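Side-chain contacts in ArsR family transcriptional regulator (Comamonas testosteroni, PDB 6UVU), which probably binds DNA as a winged-helix repressor of the ArsR family and responds to antimony, Sb(III): residues L47-A52 against R106-G111; Q78-A81 against I85-A88. All coordinates share one frame; numbering follows the deposited sequence.

Following the chain from the N terminus, after helix 26-39, helix 42-54 supplies residues 47-52, one half of interaction 1. The chain then runs through helix 59-65 into helix 70-82, turns tightly, and enters strand 86-91, so that interaction 2 closes a short loop between 78-81 and 85-88. After the hairpin with strand 94-99, helix 102-121 brings residues 106-111 back to 47-52 and closes the wide loop of interaction 1, within which interaction 2 lies whole. The first ties the DNA-binding domain to the long C-terminal helix; the second seats the wing. Their centres are about 14 Å apart, and Leu51 CD1 packs on Leu86 CD1 at 3.9 Å.

Interaction 1: residues L47-A52 against R106-G111; sequences LLHALA and RMLELG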
ATOM      1  N   LEU B  47      -9.554  -1.871 -10.860  1.00 20.65           N
ATOM      2  CA  LEU B  47     -10.302  -0.739 -11.406  1.00 20.27           C
ATOM      3  C   LEU B  47      -9.417   0.489 -11.499  1.00 18.47           C
ATOM      4  O   LEU B  47      -9.459   1.228 -12.496  1.00 17.41           O
ATOM      5  CB  LEU B  47     -11.522  -0.437 -10.521  1.00 23.22           C
ATOM      6  CG  LEU B  47     -12.774  -1.296 -10.663  1.00 25.45           C
ATOM      7  CD1 LEU B  47     -13.807  -0.938  -9.585  1.00 24.45           C
ATOM      8  CD2 LEU B  47     -13.363  -1.066 -12.046  1.00 27.46           C
ATOM      9  N   LEU B  48      -8.598   0.709 -10.462  1.00 17.49           N
ATOM     10  CA  LEU B  48      -7.726   1.881 -10.405  1.00 17.62           C
ATOM     11  C   LEU B  48      -6.635   1.802 -11.462  1.00 17.39           C
ATOM     12  O   LEU B  48      -6.263   2.816 -12.063  1.00 17.61           O
ATOM     13  CB  LEU B  48      -7.099   1.993  -9.020  1.00 18.53           C
ATOM     14  CG  LEU B  48      -7.619   2.987  -7.980  1.00 20.96           C
ATOM     15  CD1 LEU B  48      -9.019   3.425  -8.274  1.00 21.52           C
ATOM     16  CD2 LEU B  48      -7.518   2.391  -6.569  1.00 20.19           C
ATOM     17  N   HIS B  49      -6.097   0.606 -11.686  1.00 16.66           N
ATOM     18  CA  HIS B  49      -5.107   0.449 -12.738  1.00 16.16           C
ATOM     19  C   HIS B  49      -5.725   0.675 -14.119  1.00 16.27           C
ATOM     20  O   HIS B  49      -5.146   1.377 -14.952  1.00 13.78           O
ATOM     21  CB  HIS B  49      -4.461  -0.934 -12.661  1.00 15.74           C
ATOM     22  CG  HIS B  49      -3.330  -1.099 -13.633  1.00 14.92           C
ATOM     23  ND1 HIS B  49      -2.961  -2.319 -14.158  1.00 15.61           N
ATOM     24  CD2 HIS B  49      -2.479  -0.188 -14.160  1.00 14.31           C
ATOM     25  CE1 HIS B  49      -1.935  -2.149 -14.975  1.00 13.94           C
ATOM     26  NE2 HIS B  49      -1.622  -0.866 -14.993  1.00 13.34           N
ATOM     27  N   ALA B  50      -6.884   0.063 -14.386  1.00 17.76           N
ATOM     28  CA  ALA B  50      -7.558   0.257 -15.672  1.00 18.96           C
ATOM     29  C   ALA B  50      -7.860   1.732 -15.928  1.00 22.08           C
ATOM     30  O   ALA B  50      -7.758   2.201 -17.066  1.00 20.97           O
ATOM     31  CB  ALA B  50      -8.847  -0.566 -15.721  1.00 18.95           C
ATOM     32  N   LEU B  51      -8.214   2.485 -14.878  1.00 23.68           N
ATOM     33  CA  LEU B  51      -8.404   3.928 -15.011  1.00 21.90           C
ATOM     34  C   LEU B  51      -7.087   4.650 -15.251  1.00 20.34           C
ATOM     35  O   LEU B  51      -7.031   5.614 -16.022  1.00 20.26           O
ATOM     36  CB  LEU B  51      -9.062   4.489 -13.763  1.00 22.79           C
ATOM     37  CG  LEU B  51     -10.506   4.090 -13.548  1.00 24.62           C
ATOM     38  CD1 LEU B  51     -10.902   4.431 -12.121  1.00 26.12           C
ATOM     39  CD2 LEU B  51     -11.378   4.835 -14.559  1.00 25.37           C
ATOM     40  N   ALA B  52      -6.020   4.216 -14.577  1.00 21.03           N
ATOM     41  CA  ALA B  52      -4.726   4.871 -14.726  1.00 22.21           C
ATOM     42  C   ALA B  52      -4.139   4.634 -16.112  1.00 25.89           C
ATOM     43  O   ALA B  52      -3.476   5.522 -16.660  1.00 25.80           O
ATOM     44  CB  ALA B  52      -3.751   4.373 -13.648  1.00 22.02           C
ATOM     45  N   ARG B 106       0.735   7.276  -6.939  1.00 22.64           N
ATOM     46  CA  ARG B 106       2.101   6.816  -6.691  1.00 22.67           C
ATOM     47  C   ARG B 106       2.123   5.443  -6.026  1.00 20.13           C
ATOM     48  O   ARG B 106       3.016   4.625  -6.306  1.00 18.05           O
ATOM     49  CB  ARG B 106       2.861   7.812  -5.814  1.00 26.43           C
ATOM     50  CG  ARG B 106       2.512   9.267  -5.994  1.00 28.98           C
ATOM     51  CD  ARG B 106       3.753  10.124  -6.033  1.00 31.38           C
ATOM     52  NE  ARG B 106       4.633   9.945  -4.878  1.00 32.34           N
ATOM     53  CZ  ARG B 106       4.910  10.905  -3.993  1.00 39.26           C
ATOM     54  NH1 ARG B 106       4.370  12.114  -4.126  1.00 40.46           N
ATOM     55  NH2 ARG B 106       5.728  10.668  -2.969  1.00 40.71           N
ATOM     56  N   MET B 107       1.158   5.167  -5.147  1.00 20.77           N
ATOM     57  CA  MET B 107       1.132   3.884  -4.446  1.00 21.72           C
ATOM     58  C   MET B 107       0.734   2.756  -5.385  1.00 22.09           C
ATOM     59  O   MET B 107       1.307   1.658  -5.325  1.00 20.42           O
ATOM     60  CB  MET B 107       0.194   3.955  -3.234  1.00 22.83           C
ATOM     61  CG  MET B 107       0.386   2.804  -2.209  1.00 25.63           C
ATOM     62  SD  MET B 107       2.052   2.617  -1.483  1.00 28.89           S
ATOM     63  CE  MET B 107       2.057   3.983  -0.317  1.00 28.02           C
ATOM     64  N   LEU B 108      -0.236   3.011  -6.273  1.00 20.54           N
ATOM     65  CA  LEU B 108      -0.528   2.065  -7.346  1.00 22.14           C
ATOM     66  C   LEU B 108       0.692   1.838  -8.234  1.00 20.16           C
ATOM     67  O   LEU B 108       1.009   0.697  -8.565  1.00 20.53           O
ATOM     68  CB  LEU B 108      -1.720   2.554  -8.180  1.00 21.31           C
ATOM     69  CG  LEU B 108      -1.918   2.004  -9.596  1.00 21.71           C
ATOM     70  CD1 LEU B 108      -2.367   0.561  -9.578  1.00 21.75           C
ATOM     71  CD2 LEU B 108      -2.932   2.856 -10.405  1.00 22.87           C
ATOM     72  N   GLU B 109       1.397   2.907  -8.620  1.00 21.03           N
ATOM     73  CA  GLU B 109       2.574   2.754  -9.474  1.00 23.30           C
ATOM     74  C   GLU B 109       3.652   1.922  -8.788  1.00 22.59           C
ATOM     75  O   GLU B 109       4.328   1.112  -9.436  1.00 21.16           O
ATOM     76  CB  GLU B 109       3.140   4.123  -9.863  1.00 25.09           C
ATOM     77  CG  GLU B 109       2.285   4.928 -10.854  1.00 29.16           C
ATOM     78  CD  GLU B 109       2.893   6.300 -11.131  1.00 33.18           C
ATOM     79  OE1 GLU B 109       3.977   6.594 -10.564  1.00 34.30           O
ATOM     80  OE2 GLU B 109       2.306   7.078 -11.918  1.00 38.83           O
ATOM     81  N   LEU B 110       3.850   2.131  -7.485  1.00 20.57           N
ATOM     82  CA  LEU B 110       4.817   1.315  -6.751  1.00 20.52           C
ATOM     83  C   LEU B 110       4.408  -0.148  -6.773  1.00 21.01           C
ATOM     84  O   LEU B 110       5.225  -1.035  -7.054  1.00 21.28           O
ATOM     85  CB  LEU B 110       4.959   1.805  -5.311  1.00 19.84           C
ATOM     86  CG  LEU B 110       5.910   0.949  -4.459  1.00 20.45           C
ATOM     87  CD1 LEU B 110       7.316   0.927  -5.068  1.00 19.65           C
ATOM     88  CD2 LEU B 110       5.943   1.456  -3.016  1.00 20.02           C
ATOM     89  N   GLY B 111       3.135  -0.413  -6.511  1.00 18.93           N
ATOM     90  CA  GLY B 111       2.626  -1.760  -6.657  1.00 20.29           C
ATOM     91  C   GLY B 111       2.916  -2.352  -8.022  1.00 20.85           C
ATOM     92  O   GLY B 111       3.286  -3.521  -8.130  1.00 19.46           O
TER
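The imidazole of His49 is the one flat side chain at this contact, and Leu108 CD1 approaches the residue obliquely and touches His49 CB, 4.0 Å away. The ring's ND1 is turned to the subunit interface, where it is hydrogen-bonded to the backbone N of Ile24 of the second subunit, and Asp22 of that subunit packs against the residue. This is a helix-helix crossing in an ArsR-type winged-helix fold, with helix 42-54 of the DNA-binding domain meeting the long C-terminal helix 102-121. The short segments run nearly at right angles, 100° between their N-to-C directions, and their axes stay 10.8 Å apart, a separation bridged essentially by one side chain.

That side chain is Leu108. With its CG trans to the backbone N (chi1 160°), it sends its two methyls forward like a fork. CD1 meets His49 CB; CD2, also close to His49 CA, rests on the methyl of Ala52. Leu48 adds a looser contact from its CB, 4.5 Å from Leu108 CD2, and its own side chain continues onto Leu39 of helix 26-39. Ala52 likewise has a second neighbour, Ile99 of strand 94-99. All four residues are buried, and the side-chain contacts are apolar, with one backbone carbonyl oxygen, Leu48 O, also against the leucine. An alanine in place of Leu108 would remove both methyls and would probably take from Ala52 and His49 CB their packing against this helix, opening a gap between the helices. Two residues earlier in helix 102-121, Arg106 makes a salt bridge to Glu117 of the second subunit. Leu108 CD2 sits 3.7 Å from Ala52 CB and equally 3.7 Å from the carbonyl O of Leu48.

Interaction 2: residues Q78-A81 against I85-A88; sequences QRLA and ILRA
Leu80 is the pivot of this contact, meeting Leu86 with its base and Ile85 with its tip. The tight part is here. Leu80 CB sits only 3.5 Å from Leu86 CD1. Further out, Leu80 CD1 lies across Ile85 CG1 at 3.9 Å. Both pairs meet at a slant rather than side by side. Leu86 holds its CG trans to its own carbonyl carbon (chi1 -53°), which carries the branch toward Leu80 CB; Ile99 of strand 94-99 also packs on it.

The backbone joins in at the same place. Ile85 N donates to Leu80 O at 2.8 Å. The bond is fairly straight, with an N-H...O angle of 158°, and the donor stands somewhat off the carbonyl plane. This bond ties the residue before the strand back to the last turn of the helix, and the Ile85 side chain stays close to the same oxygen, its CB 3.5 Å from Leu80 O. Backbone hydrogen bonds of Ile85 with Val100 and Asp101, just past strand 94-99, hold the residue leading into the strand.

Toward the solvent the packing thins. Ala81 CB and Ala88 CB just meet at 4.5 Å, with Ala88 exposed and resting also on Ile95 and Tyr97 of the hairpin. Arg79, exposed, forms a salt bridge with Asp82. A helix that ends in a tight turn and passes straight into the first strand of a beta hairpin is the junction of recognition helix and wing in the winged helix-turn-helix of ArsR-type repressors; by family resemblance, helix 70-82 is probably the one that reads DNA.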
ATOM      1  N   GLN B  78     -18.695   5.343  -7.988  1.00 27.93           N
ATOM      2  CA  GLN B  78     -19.250   6.463  -7.231  1.00 31.60           C
ATOM      3  C   GLN B  78     -18.742   6.472  -5.787  1.00 31.45           C
ATOM      4  O   GLN B  78     -18.562   7.547  -5.207  1.00 26.51           O
ATOM      5  CB  GLN B  78     -20.783   6.488  -7.288  1.00 36.62           C
ATOM      6  CG  GLN B  78     -21.492   5.182  -7.602  1.00 44.21           C
ATOM      7  CD  GLN B  78     -22.841   5.398  -8.311  1.00 49.12           C
ATOM      8  OE1 GLN B  78     -23.337   6.529  -8.380  1.00 61.15           O
ATOM      9  NE2 GLN B  78     -23.428   4.317  -8.846  1.00 44.52           N
ATOM     10  N   ARG B  79     -18.432   5.304  -5.211  1.00 31.36           N
ATOM     11  CA  ARG B  79     -17.844   5.287  -3.868  1.00 30.23           C
ATOM     12  C   ARG B  79     -16.456   5.912  -3.860  1.00 26.69           C
ATOM     13  O   ARG B  79     -16.124   6.698  -2.961  1.00 25.08           O
ATOM     14  CB  ARG B  79     -17.771   3.861  -3.313  1.00 35.62           C
ATOM     15  CG  ARG B  79     -19.076   3.116  -3.301  1.00 39.89           C
ATOM     16  CD  ARG B  79     -20.059   3.757  -2.329  1.00 43.01           C
ATOM     17  NE  ARG B  79     -21.403   3.689  -2.885  1.00 43.95           N
ATOM     18  CZ  ARG B  79     -21.976   4.683  -3.558  1.00 47.28           C
ATOM     19  NH1 ARG B  79     -23.196   4.530  -4.047  1.00 46.54           N
ATOM     20  NH2 ARG B  79     -21.341   5.841  -3.732  1.00 42.93           N
ATOM     21  N   LEU B  80     -15.600   5.525  -4.822  1.00 23.56           N
ATOM     22  CA  LEU B  80     -14.268   6.134  -4.910  1.00 24.24           C
ATOM     23  C   LEU B  80     -14.376   7.644  -5.104  1.00 23.79           C
ATOM     24  O   LEU B  80     -13.583   8.413  -4.545  1.00 22.17           O
ATOM     25  CB  LEU B  80     -13.454   5.517  -6.060  1.00 24.00           C
ATOM     26  CG  LEU B  80     -12.502   4.318  -5.860  1.00 25.08           C
ATOM     27  CD1 LEU B  80     -11.893   4.288  -4.463  1.00 24.35           C
ATOM     28  CD2 LEU B  80     -13.182   2.994  -6.184  1.00 24.18           C
ATOM     29  N   ALA B  81     -15.341   8.080  -5.921  1.00 25.11           N
ATOM     30  CA  ALA B  81     -15.628   9.504  -6.047  1.00 24.91           C
ATOM     31  C   ALA B  81     -16.078  10.100  -4.714  1.00 23.74           C
ATOM     32  O   ALA B  81     -15.600  11.168  -4.320  1.00 20.37           O
ATOM     33  CB  ALA B  81     -16.687   9.729  -7.134  1.00 25.21           C
ATOM     34  N   ILE B  85     -11.317  10.007  -4.395  1.00 20.48           N
ATOM     35  CA  ILE B  85     -10.185   9.400  -5.089  1.00 22.14           C
ATOM     36  C   ILE B  85     -10.297   9.669  -6.588  1.00 21.28           C
ATOM     37  O   ILE B  85      -9.278   9.799  -7.279  1.00 19.53           O
ATOM     38  CB  ILE B  85     -10.108   7.886  -4.807  1.00 21.86           C
ATOM     39  CG1 ILE B  85     -10.100   7.589  -3.285  1.00 24.72           C
ATOM     40  CG2 ILE B  85      -8.894   7.248  -5.508  1.00 22.84           C
ATOM     41  CD1 ILE B  85      -8.859   8.023  -2.568  1.00 23.95           C
ATOM     42  N   LEU B  86     -11.528   9.755  -7.083  1.00 20.36           N
ATOM     43  CA  LEU B  86     -11.841   9.969  -8.481  1.00 21.80           C
ATOM     44  C   LEU B  86     -12.589  11.286  -8.656  1.00 24.11           C
ATOM     45  O   LEU B  86     -13.101  11.875  -7.701  1.00 22.11           O
ATOM     46  CB  LEU B  86     -12.693   8.822  -9.032  1.00 19.50           C
ATOM     47  CG  LEU B  86     -12.142   7.414  -8.832  1.00 19.62           C
ATOM     48  CD1 LEU B  86     -13.045   6.388  -9.448  1.00 19.19           C
ATOM     49  CD2 LEU B  86     -10.756   7.307  -9.396  1.00 19.20           C
ATOM     50  N   ARG B  87     -12.611  11.754  -9.896  1.00 24.78           N
ATOM     51  CA  ARG B  87     -13.507  12.811 -10.348  1.00 27.17           C
ATOM     52  C   ARG B  87     -14.485  12.185 -11.331  1.00 26.09           C
ATOM     53  O   ARG B  87     -14.064  11.486 -12.264  1.00 25.66           O
ATOM     54  CB  ARG B  87     -12.717  13.947 -11.002  1.00 30.76           C
ATOM     55  CG  ARG B  87     -13.532  15.102 -11.575  1.00 37.20           C
ATOM     56  CD  ARG B  87     -12.602  16.249 -11.970  1.00 43.37           C
ATOM     57  NE  ARG B  87     -12.995  16.892 -13.224  1.00 51.54           N
ATOM     58  CZ  ARG B  87     -12.718  16.412 -14.436  1.00 55.81           C
ATOM     59  NH1 ARG B  87     -12.054  15.268 -14.569  1.00 58.96           N
ATOM     60  NH2 ARG B  87     -13.114  17.073 -15.520  1.00 59.43           N
ATOM     61  N   ALA B  88     -15.788  12.396 -11.100  1.00 23.27           N
ATOM     62  CA  ALA B  88     -16.837  11.877 -11.978  1.00 23.20           C
ATOM     63  C   ALA B  88     -17.387  13.033 -12.818  1.00 25.15           C
ATOM     64  O   ALA B  88     -18.078  13.921 -12.296  1.00 24.65           O
ATOM     65  CB  ALA B  88     -17.949  11.203 -11.178  1.00 22.10           C
TER